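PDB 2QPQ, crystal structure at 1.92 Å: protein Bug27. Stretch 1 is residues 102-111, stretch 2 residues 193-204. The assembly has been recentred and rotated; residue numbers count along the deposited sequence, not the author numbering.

Stretch 1 102-111: VPSVFVVPAG
Stretch 2, residues 193-204: AGKLQALAVTSK

Two neighbouring strands of one chain, 102-109 and 196-201, pair antiparallel through a backbone hydrogen-bond ladder that is interrupted by a bulge at Leu199 and closed at one end by a threonine side chain. The N-to-C directions differ by 143°, the axes approach to 4.5 Å, and 791 Å² is buried, both sides summed. Register sets Pro109 against Leu196 (CA to CA 4.7 Å), Val108 against Gln197 (CA to CA 5.3 Å), Val107 against Ala198 (CA to CA 4.4 Å) and Val105 against Val201 (CA to CA 4.5 Å). Val108 and Gln197 form a reciprocal pair: Val108 N donates to Gln197 O (2.8 Å) and Gln197 N to Val108 O (2.9 Å), both nearly straight. Next, Leu199 N donates to Phe106 O at 2.7 Å, whereas Phe106 N donates to Ala200 O at 2.9 Å, so two consecutive residues serve Phe106. Leu199 accordingly leaves extended geometry (phi/psi -84/-35) while Ala200 is stretched out (-165/157), and Ala200 N is left buried without a partner. Beyond the bulge, Thr202 N donates to Ser104 O (2.9 Å); Thr202, at -91/-4 with chi1 p, also brings OG1 to accept from Ser104 N (3.0 Å), its side chain standing in for a backbone carbonyl. At the other end Ala110 N donates to Lys195 O (3.1 Å), just after Gly194 (68/21) ends a helix in a Schellman motif. CA-H...O contacts fill in between, such as Val107 CA to Gln197 O at 3.2 Å and Val201 CA to Ser104 O at 3.3 Å.

Side chains sort onto two faces. On one, Val105 (chi1 p) sets CG2 3.5 Å from Ala198 CB and 4.3 Å from Val201 CG1; Val107 (m) places CG1 4.3 Å from Ala198 CB, and its CG2 lies 4.2 Å from Leu196 CD1 (Leu196 m, t). These are apolar contacts; Ala198 CB touches both valines, whose own methyls meet, Val105 CG2 to Val107 CG1 3.7 Å. On the other face, Val108 (m) meets Gln197 (t, t), CG2 to CB 3.7 Å, and its CG1 lies 3.8 Å from CD1 of Leu199 (m, t), which points sideways at the bulge. Phe106 (chi1 m, chi2 67°) has CB 4.1 Å from Leu199 CB and turns its ring edge to Thr202, CE1 to CG2 3.8 Å. Pro103, ring C-gamma endo, points toward the second stretch, with CB 3.6 Å from Ser203 OG and 4.4 Å from Val201 CB.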

ATOM      1  N   VAL A 102      -1.767   5.801  -1.789  1.00 23.32           N
ATOM      2  CA  VAL A 102      -1.426   5.739  -3.208  1.00 23.34           C
ATOM      3  C   VAL A 102      -2.345   4.734  -3.881  1.00 23.15           C
ATOM      4  O   VAL A 102      -2.420   3.556  -3.460  1.00 23.28           O
ATOM      5  CB  VAL A 102       0.094   5.478  -3.507  1.00 22.93           C
ATOM      6  CG1 VAL A 102       0.474   3.991  -3.308  1.00 23.84           C
ATOM      7  CG2 VAL A 102       0.430   5.869  -4.964  1.00 24.53           C
ATOM      8  N   PRO A 103      -3.016   5.164  -4.956  1.00 23.28           N
ATOM      9  CA  PRO A 103      -3.778   4.145  -5.660  1.00 22.54           C
ATOM     10  C   PRO A 103      -2.857   3.158  -6.405  1.00 22.03           C
ATOM     11  O   PRO A 103      -1.682   3.461  -6.688  1.00 20.85           O
ATOM     12  CB  PRO A 103      -4.630   4.965  -6.632  1.00 22.61           C
ATOM     13  CG  PRO A 103      -3.806   6.196  -6.903  1.00 23.32           C
ATOM     14  CD  PRO A 103      -3.103   6.498  -5.620  1.00 23.62           C
ATOM     15  N   SER A 104      -3.376   1.967  -6.688  1.00 22.16           N
ATOM     16  CA  SER A 104      -2.778   1.121  -7.729  1.00 22.27           C
ATOM     17  C   SER A 104      -3.278   1.487  -9.118  1.00 21.68           C
ATOM     18  O   SER A 104      -4.306   2.151  -9.282  1.00 21.76           O
ATOM     19  CB  SER A 104      -2.986  -0.372  -7.444  1.00 22.17           C
ATOM     20  OG  SER A 104      -2.410  -0.700  -6.176  1.00 21.30           O
ATOM     21  N   VAL A 105      -2.527   1.052 -10.121  1.00 20.45           N
ATOM     22  CA  VAL A 105      -2.893   1.311 -11.492  1.00 20.58           C
ATOM     23  C   VAL A 105      -2.717   0.065 -12.326  1.00 20.35           C
ATOM     24  O   VAL A 105      -1.743  -0.673 -12.150  1.00 20.01           O
ATOM     25  CB  VAL A 105      -2.089   2.505 -12.040  1.00 20.71           C
ATOM     26  CG1 VAL A 105      -0.582   2.195 -11.957  1.00 21.58           C
ATOM     27  CG2 VAL A 105      -2.588   2.910 -13.437  1.00 20.65           C
ATOM     28  N   PHE A 106      -3.714  -0.211 -13.172  1.00 20.36           N
ATOM     29  CA  PHE A 106      -3.605  -1.252 -14.180  1.00 20.35           C
ATOM     30  C   PHE A 106      -2.873  -0.663 -15.381  1.00 20.69           C
ATOM     31  O   PHE A 106      -3.400   0.232 -16.026  1.00 20.88           O
ATOM     32  CB  PHE A 106      -4.995  -1.741 -14.590  1.00 20.52           C
ATOM     33  CG  PHE A 106      -5.680  -2.585 -13.548  1.00 21.49           C
ATOM     34  CD1 PHE A 106      -6.069  -2.026 -12.344  1.00 22.36           C
ATOM     35  CD2 PHE A 106      -5.914  -3.940 -13.771  1.00 22.08           C
ATOM     36  CE1 PHE A 106      -6.706  -2.786 -11.365  1.00 20.97           C
ATOM     37  CE2 PHE A 106      -6.567  -4.714 -12.820  1.00 22.51           C
ATOM     38  CZ  PHE A 106      -6.965  -4.137 -11.606  1.00 22.75           C
ATOM     39  N   VAL A 107      -1.657  -1.142 -15.642  1.00 19.72           N
ATOM     40  CA  VAL A 107      -0.824  -0.634 -16.744  1.00 19.68           C
ATOM     41  C   VAL A 107      -0.523  -1.728 -17.785  1.00 20.28           C
ATOM     42  O   VAL A 107      -0.399  -2.946 -17.479  1.00 18.04           O
ATOM     43  CB  VAL A 107       0.493   0.075 -16.243  1.00 19.45           C
ATOM     44  CG1 VAL A 107       0.148   1.276 -15.393  1.00 19.79           C
ATOM     45  CG2 VAL A 107       1.397  -0.881 -15.383  1.00 19.72           C
ATOM     46  N   VAL A 108      -0.429  -1.269 -19.021  1.00 21.54           N
ATOM     47  CA  VAL A 108      -0.133  -2.125 -20.168  1.00 22.26           C
ATOM     48  C   VAL A 108       1.006  -1.462 -20.971  1.00 23.29           C
ATOM     49  O   VAL A 108       1.228  -0.254 -20.849  1.00 23.71           O
ATOM     50  CB  VAL A 108      -1.416  -2.415 -21.076  1.00 22.14           C
ATOM     51  CG1 VAL A 108      -2.480  -3.176 -20.309  1.00 21.28           C
ATOM     52  CG2 VAL A 108      -2.011  -1.103 -21.752  1.00 21.54           C
ATOM     53  N   PRO A 109       1.757  -2.261 -21.747  1.00 24.11           N
ATOM     54  CA  PRO A 109       2.816  -1.721 -22.583  1.00 25.04           C
ATOM     55  C   PRO A 109       2.263  -0.711 -23.581  1.00 25.87           C
ATOM     56  O   PRO A 109       1.094  -0.818 -24.003  1.00 24.78           O
ATOM     57  CB  PRO A 109       3.292  -2.948 -23.372  1.00 24.84           C
ATOM     58  CG  PRO A 109       2.825  -4.108 -22.658  1.00 24.23           C
ATOM     59  CD  PRO A 109       1.631  -3.719 -21.892  1.00 23.93           C
ATOM     60  N   ALA A 110       3.093   0.255 -23.935  1.00 27.18           N
ATOM     61  CA  ALA A 110       2.866   1.098 -25.127  1.00 28.95           C
ATOM     62  C   ALA A 110       2.489   0.199 -26.293  1.00 30.06           C
ATOM     63  O   ALA A 110       3.128  -0.840 -26.532  1.00 30.42           O
ATOM     64  CB  ALA A 110       4.123   1.904 -25.464  1.00 29.80           C
ATOM     65  N   GLY A 111       1.400   0.574 -26.967  1.00 31.02           N
ATOM     66  CA  GLY A 111       0.898  -0.164 -28.113  1.00 31.88           C
ATOM     67  C   GLY A 111       0.150  -1.452 -27.823  1.00 31.78           C
ATOM     68  O   GLY A 111      -0.104  -2.246 -28.741  1.00 32.46           O
ATOM     69  N   ALA A 193       5.865   9.411 -19.781  1.00 32.30           N
ATOM     70  CA  ALA A 193       6.805   9.139 -20.877  1.00 31.71           C
ATOM     71  C   ALA A 193       6.177   8.403 -22.066  1.00 31.68           C
ATOM     72  O   ALA A 193       6.800   8.290 -23.132  1.00 32.31           O
ATOM     73  CB  ALA A 193       8.004   8.360 -20.354  1.00 31.99           C
ATOM     74  N   GLY A 194       4.947   7.916 -21.890  1.00 30.75           N
ATOM     75  CA  GLY A 194       4.241   7.121 -22.889  1.00 30.13           C
ATOM     76  C   GLY A 194       4.836   5.738 -23.136  1.00 29.91           C
ATOM     77  O   GLY A 194       4.605   5.116 -24.186  1.00 29.43           O
ATOM     78  N   LYS A 195       5.610   5.247 -22.171  1.00 28.15           N
ATOM     79  CA  LYS A 195       6.141   3.899 -22.269  1.00 28.23           C
ATOM     80  C   LYS A 195       5.111   2.873 -21.790  1.00 27.09           C
ATOM     81  O   LYS A 195       5.163   1.705 -22.156  1.00 26.96           O
ATOM     82  CB  LYS A 195       7.446   3.792 -21.476  1.00 28.66           C
ATOM     83  CG  LYS A 195       8.548   4.675 -22.071  1.00 31.60           C
ATOM     84  CD  LYS A 195       9.911   4.328 -21.538  1.00 35.36           C
ATOM     85  CE  LYS A 195      10.999   4.695 -22.550  1.00 36.20           C
ATOM     86  NZ  LYS A 195      12.040   3.587 -22.781  1.00 42.24           N
ATOM     87  N   LEU A 196       4.184   3.328 -20.960  1.00 26.30           N
ATOM     88  CA  LEU A 196       3.062   2.509 -20.500  1.00 25.54           C
ATOM     89  C   LEU A 196       1.786   3.293 -20.705  1.00 25.81           C
ATOM     90  O   LEU A 196       1.796   4.522 -20.690  1.00 25.63           O
ATOM     91  CB  LEU A 196       3.153   2.223 -18.989  1.00 24.82           C
ATOM     92  CG  LEU A 196       4.381   1.403 -18.554  1.00 24.81           C
ATOM     93  CD1 LEU A 196       4.518   1.435 -17.064  1.00 22.65           C
ATOM     94  CD2 LEU A 196       4.277  -0.069 -19.043  1.00 24.53           C
ATOM     95  N   GLN A 197       0.693   2.554 -20.778  1.00 25.95           N
ATOM     96  CA  GLN A 197      -0.634   3.099 -20.792  1.00 27.21           C
ATOM     97  C   GLN A 197      -1.380   2.603 -19.554  1.00 26.12           C
ATOM     98  O   GLN A 197      -1.262   1.441 -19.200  1.00 26.22           O
ATOM     99  CB  GLN A 197      -1.262   2.539 -22.026  1.00 28.35           C
ATOM    100  CG  GLN A 197      -2.649   2.934 -22.355  1.00 34.46           C
ATOM    101  CD  GLN A 197      -2.975   2.373 -23.724  1.00 43.51           C
ATOM    102  OE1 GLN A 197      -2.310   2.741 -24.716  1.00 44.11           O
ATOM    103  NE2 GLN A 197      -3.942   1.427 -23.789  1.00 38.41           N
ATOM    104  N   ALA A 198      -2.125   3.494 -18.906  1.00 24.68           N
ATOM    105  CA  ALA A 198      -2.911   3.158 -17.737  1.00 25.21           C
ATOM    106  C   ALA A 198      -4.390   2.924 -18.069  1.00 25.35           C
ATOM    107  O   ALA A 198      -5.052   3.791 -18.645  1.00 26.10           O
ATOM    108  CB  ALA A 198      -2.750   4.242 -16.665  1.00 24.75           C
ATOM    109  N   LEU A 199      -4.897   1.748 -17.707  1.00 25.16           N
ATOM    110  CA  LEU A 199      -6.286   1.400 -17.947  1.00 25.34           C
ATOM    111  C   LEU A 199      -7.268   1.904 -16.867  1.00 25.53           C
ATOM    112  O   LEU A 199      -8.424   2.266 -17.157  1.00 26.32           O
ATOM    113  CB  LEU A 199      -6.388  -0.112 -18.140  1.00 25.12           C
ATOM    114  CG  LEU A 199      -5.657  -0.700 -19.353  1.00 25.94           C
ATOM    115  CD1 LEU A 199      -6.024  -2.186 -19.502  1.00 22.74           C
ATOM    116  CD2 LEU A 199      -5.977   0.097 -20.629  1.00 27.46           C
ATOM    117  N   ALA A 200      -6.811   1.914 -15.620  1.00 25.47           N
ATOM    118  CA  ALA A 200      -7.627   2.323 -14.477  1.00 24.66           C
ATOM    119  C   ALA A 200      -6.736   2.581 -13.297  1.00 24.57           C
ATOM    120  O   ALA A 200      -5.598   2.057 -13.239  1.00 23.62           O
ATOM    121  CB  ALA A 200      -8.637   1.233 -14.114  1.00 25.69           C
ATOM    122  N   VAL A 201      -7.254   3.395 -12.372  1.00 23.73           N
ATOM    123  CA  VAL A 201      -6.750   3.511 -11.010  1.00 24.31           C
ATOM    124  C   VAL A 201      -7.733   2.867 -10.042  1.00 23.72           C
ATOM    125  O   VAL A 201      -8.940   2.868 -10.307  1.00 23.27           O
ATOM    126  CB  VAL A 201      -6.433   4.971 -10.606  1.00 24.83           C
ATOM    127  CG1 VAL A 201      -5.400   5.556 -11.559  1.00 27.49           C
ATOM    128  CG2 VAL A 201      -7.684   5.853 -10.576  1.00 25.60           C
ATOM    129  N   THR A 202      -7.227   2.333  -8.929  1.00 23.21           N
ATOM    130  CA  THR A 202      -8.053   1.567  -7.991  1.00 23.77           C
ATOM    131  C   THR A 202      -8.686   2.410  -6.884  1.00 25.29           C
ATOM    132  O   THR A 202      -9.429   1.879  -6.075  1.00 26.26           O
ATOM    133  CB  THR A 202      -7.251   0.450  -7.274  1.00 22.85           C
ATOM    134  OG1 THR A 202      -6.220   1.063  -6.482  1.00 21.07           O
ATOM    135  CG2 THR A 202      -6.636  -0.496  -8.291  1.00 19.95           C
ATOM    136  N   SER A 203      -8.385   3.698  -6.823  1.00 26.42           N
ATOM    137  CA  SER A 203      -9.038   4.565  -5.842  1.00 28.02           C
ATOM    138  C   SER A 203     -10.485   4.885  -6.256  1.00 30.36           C
ATOM    139  O   SER A 203     -10.928   4.584  -7.365  1.00 30.25           O
ATOM    140  CB  SER A 203      -8.256   5.847  -5.630  1.00 26.98           C
ATOM    141  OG  SER A 203      -7.915   6.400  -6.881  1.00 24.59           O
ATOM    142  N   LYS A 204     -11.207   5.475  -5.313  1.00 33.26           N
ATOM    143  CA  LYS A 204     -12.607   5.878  -5.450  1.00 35.77           C
ATOM    144  C   LYS A 204     -12.738   7.039  -6.426  1.00 36.33           C
ATOM    145  O   LYS A 204     -13.721   7.135  -7.172  1.00 35.49           O
ATOM    146  CB  LYS A 204     -13.072   6.300  -4.053  1.00 37.18           C
ATOM    147  CG  LYS A 204     -14.537   6.158  -3.709  1.00 41.06           C
ATOM    148  CD  LYS A 204     -14.710   6.489  -2.226  1.00 45.69           C
ATOM    149  CE  LYS A 204     -13.638   7.485  -1.742  1.00 47.08           C
ATOM    150  NZ  LYS A 204     -13.571   7.590  -0.240  1.00 51.69           N
TER